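Local coordinates for protein ribosomal RNA small subunit methyltransferase E (Neisseria gonorrhoeae, PDB 5VM8) that probably methylates N3 of a uridine in 16S ribosomal RNA, using S-adenosyl methionine as the methyl donor, at residues Gln102-Glu106 / Leu107-Ala111; Ala130-Leu133 / Ala134-Glu138; Ala182-Leu185 / Gly186-Arg189; Gln211-Glu215 / Ala216-Ala220; Ala239-Gln242 / Thr243-Asp247. All coordinates share one frame; numbering follows the deposited sequence.

Contact 1: Gln102-Glu106 / Leu107-Ala111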
loop_
_atom_site.group_PDB
_atom_site.type_symbol
_atom_site.label_atom_id
_atom_site.label_comp_id
_atom_site.label_asym_id
_atom_site.label_seq_id
_atom_site.Cartn_x
_atom_site.Cartn_y
_atom_site.Cartn_z
ATOM N N GLN A 102 -0.355 -3.465 5.594
ATOM C CA GLN A 102 -1.727 -3.910 5.372
ATOM C C GLN A 102 -2.736 -2.790 5.621
ATOM O O GLN A 102 -3.606 -2.533 4.782
ATOM C CB GLN A 102 -2.044 -5.106 6.260
ATOM C CG GLN A 102 -3.516 -5.550 6.145
ATOM C CD GLN A 102 -3.823 -6.709 7.065
ATOM O OE1 GLN A 102 -4.094 -6.525 8.251
ATOM N NE2 GLN A 102 -3.747 -7.910 6.532
ATOM N N LYS A 103 -2.641 -2.106 6.773
ATOM C CA LYS A 103 -3.681 -1.142 7.120
ATOM C C LYS A 103 -3.580 0.115 6.272
ATOM O O LYS A 103 -4.602 0.742 5.971
ATOM C CB LYS A 103 -3.634 -0.794 8.609
ATOM C CG LYS A 103 -4.433 -1.764 9.489
ATOM C CD LYS A 103 -3.897 -3.174 9.340
ATOM C CE LYS A 103 -4.591 -4.158 10.219
ATOM N NZ LYS A 103 -5.799 -4.676 9.494
ATOM N N SER A 104 -2.363 0.493 5.865
ATOM C CA SER A 104 -2.198 1.655 5.013
ATOM C C SER A 104 -2.862 1.433 3.651
ATOM O O SER A 104 -3.369 2.390 3.040
ATOM C CB SER A 104 -0.698 2.017 4.914
ATOM O OG SER A 104 -0.026 1.306 3.896
ATOM N N VAL A 105 -2.867 0.185 3.169
ATOM C CA VAL A 105 -3.589 -0.166 1.944
ATOM C C VAL A 105 -5.096 -0.078 2.164
ATOM O O VAL A 105 -5.824 0.452 1.322
ATOM C CB VAL A 105 -3.174 -1.570 1.453
ATOM C CG1 VAL A 105 -4.079 -2.025 0.314
ATOM C CG2 VAL A 105 -1.690 -1.567 1.001
ATOM N N GLU A 106 -5.594 -0.610 3.284
ATOM C CA GLU A 106 -7.014 -0.459 3.585
ATOM C C GLU A 106 -7.397 1.010 3.650
ATOM O O GLU A 106 -8.507 1.378 3.250
ATOM C CB GLU A 106 -7.396 -1.128 4.908
ATOM C CG GLU A 106 -7.232 -2.644 4.956
ATOM C CD GLU A 106 -7.376 -3.186 6.386
ATOM O OE1 GLU A 106 -8.248 -2.692 7.138
ATOM O OE2 GLU A 106 -6.567 -4.024 6.801
ATOM N N LEU A 107 -6.494 1.865 4.147
ATOM C CA LEU A 107 -6.775 3.290 4.273
ATOM C C LEU A 107 -6.490 4.062 2.991
ATOM O O LEU A 107 -6.603 5.289 2.990
ATOM C CB LEU A 107 -5.979 3.881 5.427
ATOM C CG LEU A 107 -6.338 3.242 6.766
ATOM C CD1 LEU A 107 -5.300 3.551 7.820
ATOM C CD2 LEU A 107 -7.716 3.726 7.240
ATOM N N GLY A 108 -6.107 3.384 1.912
ATOM C CA GLY A 108 -6.100 3.983 0.598
ATOM C C GLY A 108 -4.787 4.566 0.125
ATOM O O GLY A 108 -4.792 5.337 -0.844
ATOM N N VAL A 109 -3.671 4.226 0.765
ATOM C CA VAL A 109 -2.379 4.760 0.345
ATOM C C VAL A 109 -2.131 4.373 -1.110
ATOM O O VAL A 109 -2.539 3.292 -1.557
ATOM C CB VAL A 109 -1.280 4.252 1.300
ATOM C CG1 VAL A 109 -0.849 2.812 0.967
ATOM C CG2 VAL A 109 -0.116 5.184 1.337
ATOM N N THR A 110 -1.519 5.280 -1.880
ATOM C CA THR A 110 -1.378 5.032 -3.316
ATOM C C THR A 110 -0.040 4.413 -3.690
ATOM O O THR A 110 0.048 3.757 -4.728
ATOM C CB THR A 110 -1.583 6.304 -4.154
ATOM O OG1 THR A 110 -0.324 6.957 -4.354
ATOM C CG2 THR A 110 -2.535 7.241 -3.488
ATOM N N ALA A 111 1.005 4.610 -2.891
ATOM C CA ALA A 111 2.282 3.962 -3.152
ATOM C C ALA A 111 3.065 3.866 -1.853
ATOM O O ALA A 111 2.837 4.624 -0.911
ATOM C CB ALA A 111 3.092 4.718 -4.214
#
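Ser104 and Val109 meet across a Schellman motif, which ends helix 94-106 and turns the chain into strand 111-116 of the methyltransferase domain. The packed side is theirs. Val109 N donates to Ser104 O at 2.9 Å, nearly straight at the hydrogen (167°), and forms the outer, six-to-one bond of the motif. The inner bond runs from Gly108 N to Val105 O at 3.0 Å, with the donor well above the carbonyl plane. Gly108 has a phi of 95°; a beta carbon there would jam against the preceding carbonyl oxygen.

Val109 holds CG1 between its backbone N and carbonyl carbon (chi1 80°), and this turns the methyl back over the last helical turn. Val109 CG1 rests 3.3 Å from Ser104 O and 3.4 Å from Ser104 OG, while Val109 also packs on Ile85 and Leu87 of strand 85-90. The side chain of Val105 points away from the turn and packs on Val140, Ala143 and Cys144 of helix 128-147, and Arg149 NH1 binds both Val105 O and Val109 O.

The other side is looser and partly exposed. Leu107 N closes an ordinary helical bond to Lys103 O, and Leu107 CG lies over the same oxygen at 3.1 Å before the side chain reaches Ile238 and Phe248. Back along the helix the polar ends are joined to one another: Lys103 NZ donates to Gln102 OE1 at 2.8 Å and forms a salt bridge with Glu106, taking the syn lone pair of Glu106 OE2 at 2.9 Å.

Contact 2: Ala130-Leu133 / Ala134-Glu138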
loop_
_atom_site.group_PDB
_atom_site.type_symbol
_atom_site.label_atom_id
_atom_site.label_comp_id
_atom_site.label_asym_id
_atom_site.label_seq_id
_atom_site.Cartn_x
_atom_site.Cartn_y
_atom_site.Cartn_z
ATOM N N ALA A 130 15.085 -9.017 -1.558
ATOM C CA ALA A 130 14.112 -9.435 -2.562
ATOM C C ALA A 130 12.986 -10.263 -1.948
ATOM O O ALA A 130 11.820 -10.119 -2.332
ATOM C CB ALA A 130 14.813 -10.246 -3.663
ATOM N N LYS A 131 13.310 -11.147 -1.001
ATOM C CA LYS A 131 12.269 -11.996 -0.432
ATOM C C LYS A 131 11.298 -11.185 0.418
ATOM O O LYS A 131 10.093 -11.446 0.392
ATOM C CB LYS A 131 12.889 -13.136 0.377
ATOM C CG LYS A 131 13.762 -14.094 -0.450
ATOM C CD LYS A 131 14.055 -15.392 0.337
ATOM C CE LYS A 131 14.978 -16.337 -0.403
ATOM N NZ LYS A 131 15.366 -17.451 0.500
ATOM N N ARG A 132 11.795 -10.184 1.155
ATOM C CA ARG A 132 10.908 -9.331 1.947
ATOM C C ARG A 132 10.045 -8.447 1.053
ATOM O O ARG A 132 8.838 -8.306 1.288
ATOM C CB ARG A 132 11.714 -8.469 2.926
ATOM C CG ARG A 132 12.549 -9.255 3.910
ATOM C CD ARG A 132 12.883 -8.447 5.153
ATOM N NE ARG A 132 13.981 -9.060 5.902
ATOM C CZ ARG A 132 13.854 -9.933 6.904
ATOM N NH1 ARG A 132 12.650 -10.329 7.332
ATOM N NH2 ARG A 132 14.954 -10.416 7.481
ATOM N N LEU A 133 10.648 -7.841 0.025
ATOM C CA LEU A 133 9.877 -7.040 -0.915
ATOM C C LEU A 133 8.728 -7.859 -1.509
ATOM O O LEU A 133 7.576 -7.407 -1.537
ATOM C CB LEU A 133 10.804 -6.505 -2.019
ATOM C CG LEU A 133 10.196 -5.497 -2.999
ATOM C CD1 LEU A 133 9.677 -4.306 -2.253
ATOM C CD2 LEU A 133 11.202 -5.037 -4.071
ATOM N N ALA A 134 9.021 -9.093 -1.940
ATOM C CA ALA A 134 7.993 -9.937 -2.532
ATOM C C ALA A 134 6.917 -10.302 -1.517
ATOM O O ALA A 134 5.728 -10.356 -1.855
ATOM C CB ALA A 134 8.632 -11.205 -3.117
ATOM N N ARG A 135 7.305 -10.547 -0.263
ATOM C CA ARG A 135 6.296 -10.809 0.755
ATOM C C ARG A 135 5.501 -9.544 1.058
ATOM O O ARG A 135 4.271 -9.592 1.184
ATOM C CB ARG A 135 6.948 -11.375 2.019
ATOM C CG ARG A 135 5.950 -11.993 2.984
ATOM C CD ARG A 135 6.611 -12.627 4.212
ATOM N NE ARG A 135 5.652 -12.686 5.304
ATOM C CZ ARG A 135 5.460 -11.712 6.187
ATOM N NH1 ARG A 135 4.519 -11.855 7.114
ATOM N NH2 ARG A 135 6.199 -10.593 6.145
ATOM N N TRP A 136 6.190 -8.396 1.113
ATOM C CA TRP A 136 5.500 -7.130 1.288
ATOM C C TRP A 136 4.530 -6.890 0.144
ATOM O O TRP A 136 3.410 -6.412 0.362
ATOM C CB TRP A 136 6.503 -5.990 1.373
ATOM C CG TRP A 136 7.317 -6.052 2.614
ATOM C CD1 TRP A 136 7.033 -6.759 3.744
ATOM C CD2 TRP A 136 8.592 -5.430 2.838
ATOM N NE1 TRP A 136 8.033 -6.590 4.667
ATOM C CE2 TRP A 136 9.003 -5.780 4.134
ATOM C CE3 TRP A 136 9.413 -4.598 2.072
ATOM C CZ2 TRP A 136 10.186 -5.328 4.683
ATOM C CZ3 TRP A 136 10.605 -4.154 2.623
ATOM C CH2 TRP A 136 10.973 -4.514 3.911
ATOM N N GLN A 137 4.940 -7.222 -1.079
ATOM C CA GLN A 137 4.059 -7.022 -2.216
ATOM C C GLN A 137 2.807 -7.885 -2.085
ATOM O O GLN A 137 1.697 -7.420 -2.365
ATOM C CB GLN A 137 4.810 -7.327 -3.512
ATOM C CG GLN A 137 4.158 -6.759 -4.754
ATOM C CD GLN A 137 4.267 -5.237 -4.825
ATOM O OE1 GLN A 137 5.373 -4.691 -4.921
ATOM N NE2 GLN A 137 3.120 -4.548 -4.777
ATOM N N GLU A 138 2.968 -9.123 -1.589
ATOM C CA GLU A 138 1.849 -10.045 -1.404
ATOM C C GLU A 138 0.904 -9.584 -0.290
ATOM O O GLU A 138 -0.312 -9.799 -0.377
ATOM C CB GLU A 138 2.365 -11.468 -1.130
#
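Arg132, one helical turn before Trp136 on helix 128-147, sets its CB over one face of the indole. Arg132 CB stands 4.0 Å from the centroid of the six-membered ring of Trp136 and only 15° off its normal, a CH-pi contact. The backbone of the same arginine covers the pyrrole end of that face, where Arg132 O approaches Trp136 CG to 3.0 Å. Trp136 carries CG beside its own N (chi1 -68°), which folds the indole back along the preceding turn. The extended arginine chain then runs on past the ring, its guanidinium plane tilted 31° from the indole, and Arg132 NH2 ends on Arg123 O. Leu133 touches the six-membered ring at one corner, Leu133 CD1 lying 4.3 Å from Trp136 CE3.

The backbone beneath is regular alpha helix; Trp136 N donates to Arg132 O at 2.7 Å, so this oxygen serves both bond and ring. Trp136 is buried against Met97, Asp98 and Leu101 of helix 94-106, Arg135 reaches across to Asp98 in a salt bridge, and Leu133 and Gln137 face the loop at Val155.

Contact 3: Ala182-Leu185 / Gly186-Arg189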
loop_
_atom_site.group_PDB
_atom_site.type_symbol
_atom_site.label_atom_id
_atom_site.label_comp_id
_atom_site.label_asym_id
_atom_site.label_seq_id
_atom_site.Cartn_x
_atom_site.Cartn_y
_atom_site.Cartn_z
ATOM N N ALA A 182 8.010 21.133 14.426
ATOM C CA ALA A 182 6.743 20.600 13.953
ATOM C C ALA A 182 5.574 21.572 14.071
ATOM O O ALA A 182 5.584 22.523 14.853
ATOM C CB ALA A 182 6.381 19.335 14.728
ATOM N N CYS A 183 4.539 21.259 13.294
ATOM C CA CYS A 183 3.199 21.835 13.345
ATOM C C CYS A 183 2.193 20.684 13.289
ATOM O O CYS A 183 2.552 19.524 13.057
ATOM C CB CYS A 183 2.949 22.825 12.194
ATOM S SG CYS A 183 2.743 22.072 10.516
ATOM N N LYS A 184 0.926 20.981 13.538
ATOM C CA LYS A 184 -0.011 19.888 13.401
ATOM C C LYS A 184 -0.251 19.635 11.922
ATOM O O LYS A 184 -0.059 20.511 11.074
ATOM C CB LYS A 184 -1.334 20.199 14.099
ATOM C CG LYS A 184 -1.195 20.499 15.580
ATOM C CD LYS A 184 -2.498 21.017 16.169
ATOM C CE LYS A 184 -3.348 19.879 16.667
ATOM N NZ LYS A 184 -2.460 18.920 17.348
ATOM N N LEU A 185 -0.694 18.417 11.628
ATOM C CA LEU A 185 -1.024 18.035 10.261
ATOM C C LEU A 185 -2.164 18.873 9.714
ATOM O O LEU A 185 -2.199 19.162 8.514
ATOM C CB LEU A 185 -1.390 16.553 10.231
ATOM C CG LEU A 185 -1.618 15.844 8.911
ATOM C CD1 LEU A 185 -0.365 15.838 8.069
ATOM C CD2 LEU A 185 -2.082 14.435 9.228
ATOM N N GLY A 186 -3.116 19.262 10.565
ATOM C CA GLY A 186 -4.187 20.116 10.087
ATOM C C GLY A 186 -3.724 21.533 9.811
ATOM O O GLY A 186 -4.216 22.182 8.880
ATOM N N ASP A 187 -2.740 22.011 10.568
ATOM C CA ASP A 187 -2.233 23.376 10.452
ATOM C C ASP A 187 -1.250 23.560 9.304
ATOM O O ASP A 187 -0.659 24.635 9.208
ATOM C CB ASP A 187 -1.563 23.811 11.757
ATOM C CG ASP A 187 -2.522 23.843 12.922
ATOM O OD1 ASP A 187 -3.725 24.081 12.708
ATOM O OD2 ASP A 187 -2.070 23.637 14.064
ATOM N N ILE A 188 -1.046 22.550 8.442
ATOM C CA ILE A 188 -0.125 22.685 7.315
ATOM C C ILE A 188 -0.847 23.370 6.175
ATOM O O ILE A 188 -2.075 23.334 6.085
ATOM C CB ILE A 188 0.459 21.342 6.811
ATOM C CG1 ILE A 188 -0.562 20.629 5.927
ATOM C CG2 ILE A 188 1.005 20.450 7.925
ATOM C CD1 ILE A 188 0.023 19.545 5.076
ATOM N N ARG A 189 -0.065 24.041 5.328
ATOM C CA ARG A 189 -0.605 24.661 4.131
ATOM C C ARG A 189 -1.425 23.621 3.388
ATOM O O ARG A 189 -1.015 22.466 3.273
ATOM C CB ARG A 189 0.542 25.164 3.249
ATOM C CG ARG A 189 0.181 26.227 2.255
ATOM C CD ARG A 189 1.207 26.345 1.120
ATOM N NE ARG A 189 2.344 27.224 1.409
ATOM C CZ ARG A 189 2.336 28.542 1.257
ATOM N NH1 ARG A 189 1.239 29.155 0.834
ATOM N NH2 ARG A 189 3.426 29.253 1.534
#
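Lys184 O receives a weak bond from Asp187 N at 3.1 Å, bent to 124° at the hydrogen. The same oxygen is also covered by a methyl, Ile188 CG2, at 3.3 Å. The chain here leaves strand 182-184 and folds back; one residue on from Lys184, Leu185 to Ile188 form a type I beta turn with Gly186 and Asp187 at its corners.

Two pairs of side chains flank the turn. On the surface Lys184 and Asp187 lie side by side and point the same way. What touches is the carboxylate against the methylenes: Asp187 OD2 rests 3.4 Å from Lys184 CD and 3.5 Å from Lys184 CB. The lysine chain bends away beyond CD, leaving Lys184 NZ 5.8 Å from Asp187 OD2, so the opposite charges may attract but make no salt bridge.

The second pair is less polar. Cys183 swings its sulfur between its own N and carbonyl carbon (chi1 72°), toward the turn, where Cys183 SG packs on Ile188 CG2 at 3.5 Å. Ile188 CG1 also lies 3.4 Å from Leu185 O. Towards the sheet, Leu185 and Ile188 both pack on Val221 of the adjacent strand 219-222 and on Leu175 of the next, 173-177, and Leu185 also meets Ala240 and Met241 of helix 232-244.

The arrangement is a tight turn by which the chain leaves the edge strand 182-184 of the parallel sheet, on its way to the interior strand 195-199 of the SPOUT-type fold.

Contact 4: Gln211-Glu215 / Ala216-Ala220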
loop_
_atom_site.group_PDB
_atom_site.type_symbol
_atom_site.label_atom_id
_atom_site.label_comp_id
_atom_site.label_asym_id
_atom_site.label_seq_id
_atom_site.Cartn_x
_atom_site.Cartn_y
_atom_site.Cartn_z
ATOM N N GLN A 211 17.520 16.714 10.065
ATOM C CA GLN A 211 18.102 17.832 9.335
ATOM C C GLN A 211 18.037 17.616 7.835
ATOM O O GLN A 211 17.677 18.530 7.084
ATOM C CB GLN A 211 19.543 18.056 9.773
ATOM C CG GLN A 211 19.691 19.118 10.830
ATOM C CD GLN A 211 19.340 20.504 10.333
ATOM O OE1 GLN A 211 18.881 21.338 11.105
ATOM N NE2 GLN A 211 19.587 20.768 9.052
ATOM N N GLN A 212 18.376 16.415 7.374
ATOM C CA GLN A 212 18.347 16.177 5.939
ATOM C C GLN A 212 16.942 16.370 5.388
ATOM O O GLN A 212 16.762 17.017 4.352
ATOM C CB GLN A 212 18.893 14.780 5.628
ATOM C CG GLN A 212 20.435 14.739 5.605
ATOM C CD GLN A 212 21.034 13.367 5.935
ATOM O OE1 GLN A 212 20.427 12.328 5.681
ATOM N NE2 GLN A 212 22.247 13.370 6.496
ATOM N N ALA A 213 15.933 15.861 6.107
ATOM C CA ALA A 213 14.545 16.023 5.699
ATOM C C ALA A 213 14.148 17.491 5.716
ATOM O O ALA A 213 13.562 17.990 4.750
ATOM C CB ALA A 213 13.631 15.185 6.602
ATOM N N PHE A 214 14.530 18.214 6.767
ATOM C CA PHE A 214 14.252 19.648 6.823
ATOM C C PHE A 214 14.883 20.373 5.624
ATOM O O PHE A 214 14.250 21.226 4.987
ATOM C CB PHE A 214 14.769 20.198 8.162
ATOM C CG PHE A 214 14.537 21.683 8.371
ATOM C CD1 PHE A 214 15.317 22.633 7.733
ATOM C CD2 PHE A 214 13.545 22.123 9.244
ATOM C CE1 PHE A 214 15.091 23.980 7.936
ATOM C CE2 PHE A 214 13.325 23.467 9.455
ATOM C CZ PHE A 214 14.099 24.397 8.800
ATOM N N GLU A 215 16.143 20.058 5.314
ATOM C CA GLU A 215 16.799 20.657 4.148
ATOM C C GLU A 215 16.179 20.197 2.826
ATOM O O GLU A 215 16.194 20.943 1.844
ATOM C CB GLU A 215 18.297 20.350 4.190
ATOM C CG GLU A 215 19.030 21.074 5.303
ATOM C CD GLU A 215 20.407 20.508 5.531
ATOM O OE1 GLU A 215 20.763 19.542 4.820
ATOM O OE2 GLU A 215 21.137 21.032 6.400
ATOM N N ALA A 216 15.665 18.970 2.755
ATOM C CA ALA A 216 14.962 18.532 1.547
ATOM C C ALA A 216 13.564 19.143 1.415
ATOM O O ALA A 216 12.820 18.762 0.508
ATOM C CB ALA A 216 14.844 17.006 1.510
ATOM N N GLY A 217 13.182 20.051 2.304
ATOM C CA GLY A 217 11.891 20.698 2.223
ATOM C C GLY A 217 10.755 19.980 2.917
ATOM O O GLY A 217 9.597 20.317 2.668
ATOM N N PHE A 218 11.045 19.013 3.783
ATOM C CA PHE A 218 10.007 18.283 4.489
ATOM C C PHE A 218 9.517 19.054 5.699
ATOM O O PHE A 218 10.315 19.628 6.447
ATOM C CB PHE A 218 10.520 16.927 4.946
ATOM C CG PHE A 218 10.475 15.886 3.883
ATOM C CD1 PHE A 218 11.490 15.831 2.906
ATOM C CD2 PHE A 218 9.448 14.954 3.857
ATOM C CE1 PHE A 218 11.461 14.868 1.915
ATOM C CE2 PHE A 218 9.411 13.984 2.880
ATOM C CZ PHE A 218 10.424 13.929 1.906
ATOM N N GLN A 219 8.191 19.074 5.882
ATOM C CA GLN A 219 7.576 19.687 7.051
ATOM C C GLN A 219 7.302 18.604 8.088
ATOM O O GLN A 219 6.720 17.554 7.764
ATOM C CB GLN A 219 6.283 20.423 6.702
ATOM C CG GLN A 219 5.477 20.886 7.943
ATOM C CD GLN A 219 6.208 21.918 8.833
ATOM O OE1 GLN A 219 6.484 23.043 8.412
ATOM N NE2 GLN A 219 6.498 21.532 10.069
ATOM N N ALA A 220 7.768 18.846 9.314
ATOM C CA ALA A 220 7.546 17.938 10.431
ATOM C C ALA A 220 6.143 18.145 11.014
ATOM O O ALA A 220 5.721 19.283 11.257
ATOM C CB ALA A 220 8.627 18.139 11.491
#
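Ala213 and Phe218 touch first through their beta carbons, Ala213 CB to Phe218 CB being 3.9 Å. Alongside, Phe218 N donates to Ala213 O at 2.9 Å with 160° at the hydrogen, and this oxygen also sits near the plane of the phenyl ring at its edge, 3.5 Å from Phe218 CD1. Phe218 sets CG beside its own N (chi1 -82°), which brings that ring edge to the carbonyl.

Around this pair the backbone makes a Schellman motif at the end of helix 207-215. Gly217 N bonds to Phe214 O at 3.1 Å from above the carbonyl plane, and the positive phi of Gly217 (88°) reverses the chain. One step earlier Ala216 N still makes a helical bond to Gln212 O at 2.8 Å; its methyl, Ala216 CB, lies 3.4 Å from that same oxygen.

Both partners have further neighbours. Ala213 packs on Tyr161 and Ile176, while buried Phe218 leans on Leu165, Lys174 and Ile176, which sets the turn against both helix 161-165 and strand 173-177. Phe214 points away from the turn and takes a cation-pi contact from Arg181.

The three bonds described across the turn all join backbone amides to backbone carbonyls, and Ala213 and Phe218 meet through apolar carbons, so this part of the cap probably depends little on side-chain charge.

Contact 5: Ala239-Gln242 / Thr243-Asp247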
loop_
_atom_site.group_PDB
_atom_site.type_symbol
_atom_site.label_atom_id
_atom_site.label_comp_id
_atom_site.label_asym_id
_atom_site.label_seq_id
_atom_site.Cartn_x
_atom_site.Cartn_y
_atom_site.Cartn_z
ATOM N N ALA A 239 -5.394 8.211 7.888
ATOM C CA ALA A 239 -6.831 8.390 8.095
ATOM C C ALA A 239 -7.162 9.862 8.286
ATOM O O ALA A 239 -8.168 10.361 7.758
ATOM C CB ALA A 239 -7.322 7.564 9.298
ATOM N N ALA A 240 -6.326 10.570 9.048
ATOM C CA ALA A 240 -6.499 12.010 9.210
ATOM C C ALA A 240 -6.378 12.729 7.868
ATOM O O ALA A 240 -7.109 13.689 7.598
ATOM C CB ALA A 240 -5.465 12.552 10.204
ATOM N N MET A 241 -5.456 12.274 7.014
ATOM C CA MET A 241 -5.306 12.884 5.693
ATOM C C MET A 241 -6.535 12.630 4.828
ATOM O O MET A 241 -6.970 13.518 4.086
ATOM C CB MET A 241 -4.054 12.342 4.997
ATOM C CG MET A 241 -2.740 12.802 5.576
ATOM S SD MET A 241 -1.301 11.987 4.796
ATOM C CE MET A 241 -0.113 12.269 6.094
ATOM N N GLN A 242 -7.086 11.407 4.874
ATOM C CA GLN A 242 -8.308 11.129 4.121
ATOM C C GLN A 242 -9.495 11.946 4.638
ATOM O O GLN A 242 -10.433 12.227 3.877
ATOM C CB GLN A 242 -8.657 9.624 4.154
ATOM C CG GLN A 242 -7.590 8.654 3.573
ATOM C CD GLN A 242 -7.334 8.815 2.062
ATOM O OE1 GLN A 242 -7.893 9.687 1.385
ATOM N NE2 GLN A 242 -6.473 7.961 1.539
ATOM N N THR A 243 -9.484 12.318 5.922
ATOM C CA THR A 243 -10.564 13.117 6.500
ATOM C C THR A 243 -10.465 14.589 6.075
ATOM O O THR A 243 -11.491 15.230 5.782
ATOM C CB THR A 243 -10.549 12.960 8.027
ATOM O OG1 THR A 243 -10.704 11.583 8.363
ATOM C CG2 THR A 243 -11.640 13.775 8.688
ATOM N N LEU A 244 -9.237 15.128 5.994
ATOM C CA LEU A 244 -9.032 16.522 5.579
ATOM C C LEU A 244 -9.051 16.690 4.061
ATOM O O LEU A 244 -9.553 17.690 3.557
ATOM C CB LEU A 244 -7.698 17.042 6.121
ATOM C CG LEU A 244 -7.619 17.209 7.632
ATOM C CD1 LEU A 244 -6.192 17.418 8.091
ATOM C CD2 LEU A 244 -8.494 18.386 8.024
ATOM N N TRP A 245 -8.473 15.752 3.319
ATOM C CA TRP A 245 -8.256 15.942 1.893
ATOM C C TRP A 245 -8.699 14.764 1.031
ATOM O O TRP A 245 -8.655 14.883 -0.200
ATOM C CB TRP A 245 -6.768 16.272 1.624
ATOM C CG TRP A 245 -6.242 17.330 2.587
ATOM C CD1 TRP A 245 -6.752 18.580 2.770
ATOM C CD2 TRP A 245 -5.132 17.220 3.502
ATOM N NE1 TRP A 245 -6.050 19.247 3.744
ATOM C CE2 TRP A 245 -5.052 18.439 4.210
ATOM C CE3 TRP A 245 -4.205 16.218 3.789
ATOM C CZ2 TRP A 245 -4.081 18.683 5.179
ATOM C CZ3 TRP A 245 -3.250 16.459 4.758
ATOM C CH2 TRP A 245 -3.194 17.693 5.436
ATOM N N GLY A 246 -9.084 13.629 1.624
ATOM C CA GLY A 246 -9.454 12.452 0.851
ATOM C C GLY A 246 -10.928 12.063 0.842
ATOM O O GLY A 246 -11.810 12.914 0.958
ATOM N N ASP A 247 -11.221 10.776 0.717
ATOM C CA ASP A 247 -12.603 10.362 0.558
ATOM C C ASP A 247 -13.265 10.025 1.891
ATOM O O ASP A 247 -14.358 9.451 1.889
ATOM C CB ASP A 247 -12.723 9.181 -0.427
ATOM C CG ASP A 247 -11.986 7.928 0.036
ATOM O OD1 ASP A 247 -11.166 8.006 0.976
ATOM O OD2 ASP A 247 -12.264 6.843 -0.534
#
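Thr243 grips Ala239 O twice, from opposite faces of the carbonyl plane: Thr243 OG1 donates at 2.9 Å and Thr243 N at 3.0 Å. The hydroxyl is folded back beside its own N (chi1 -59°), which turns it back to the carbonyl one helical turn earlier. Ala240 O accepts from Leu244 N, and at the helix end Met241 O accepts from Trp245 N at 2.8 Å, whereas Gly246 N is shared weakly between Met241 O and Gln242 O.

These bonds close helix 232-244, the last helix of the SPOUT-type domain, and Trp245 is the first residue to leave helical angles.

Among the side-chain amide contacts, Gln242 bends at chi2 (-65°) so that Gln242 OE1 lies 3.2 Å from Gly246 CA, where a beta carbon would collide with it. This buried amide is anchored outside the turn, OE1 to Ser81 OG and NE2 to Leu107 O. Asp247 passes it with its carboxylate turned 58° from the amide plane.

The apolar contacts join Met241 to Trp245: Met241 CG approaches Trp245 CZ3 to 3.8 Å, the two side chains crossing at a slant. Met241 continues to Ile195 and Phe197 of strand 195-199. In a separate ring contact, Trp245 meets His190 edge-to-face.

In the fold
Contacts 1 and 4 both end helices in Schellman motifs and lead into strands of the parallel sheet, but contact 1 lies near the chain's centre, whereas contact 4 lies about 24 Å out and has more exposed residues. Contact 2 is a surface contact in the first half of helix 128-147, about 33 Å between centres from contact 3, which is also a surface contact. Contacts 3 and 4 share a sheet edge: Cys183 N probably bonds to Ala220 O. Contact 5 touches contact 3, mainly by packing, and contact 1 through a probable hydrogen bond of Gln242. Backbone caps dominate 1 and 4; contact 5 adds a side-chain hydroxyl and a buried amide; an aromatic face marks 2, and a single weak bond 3.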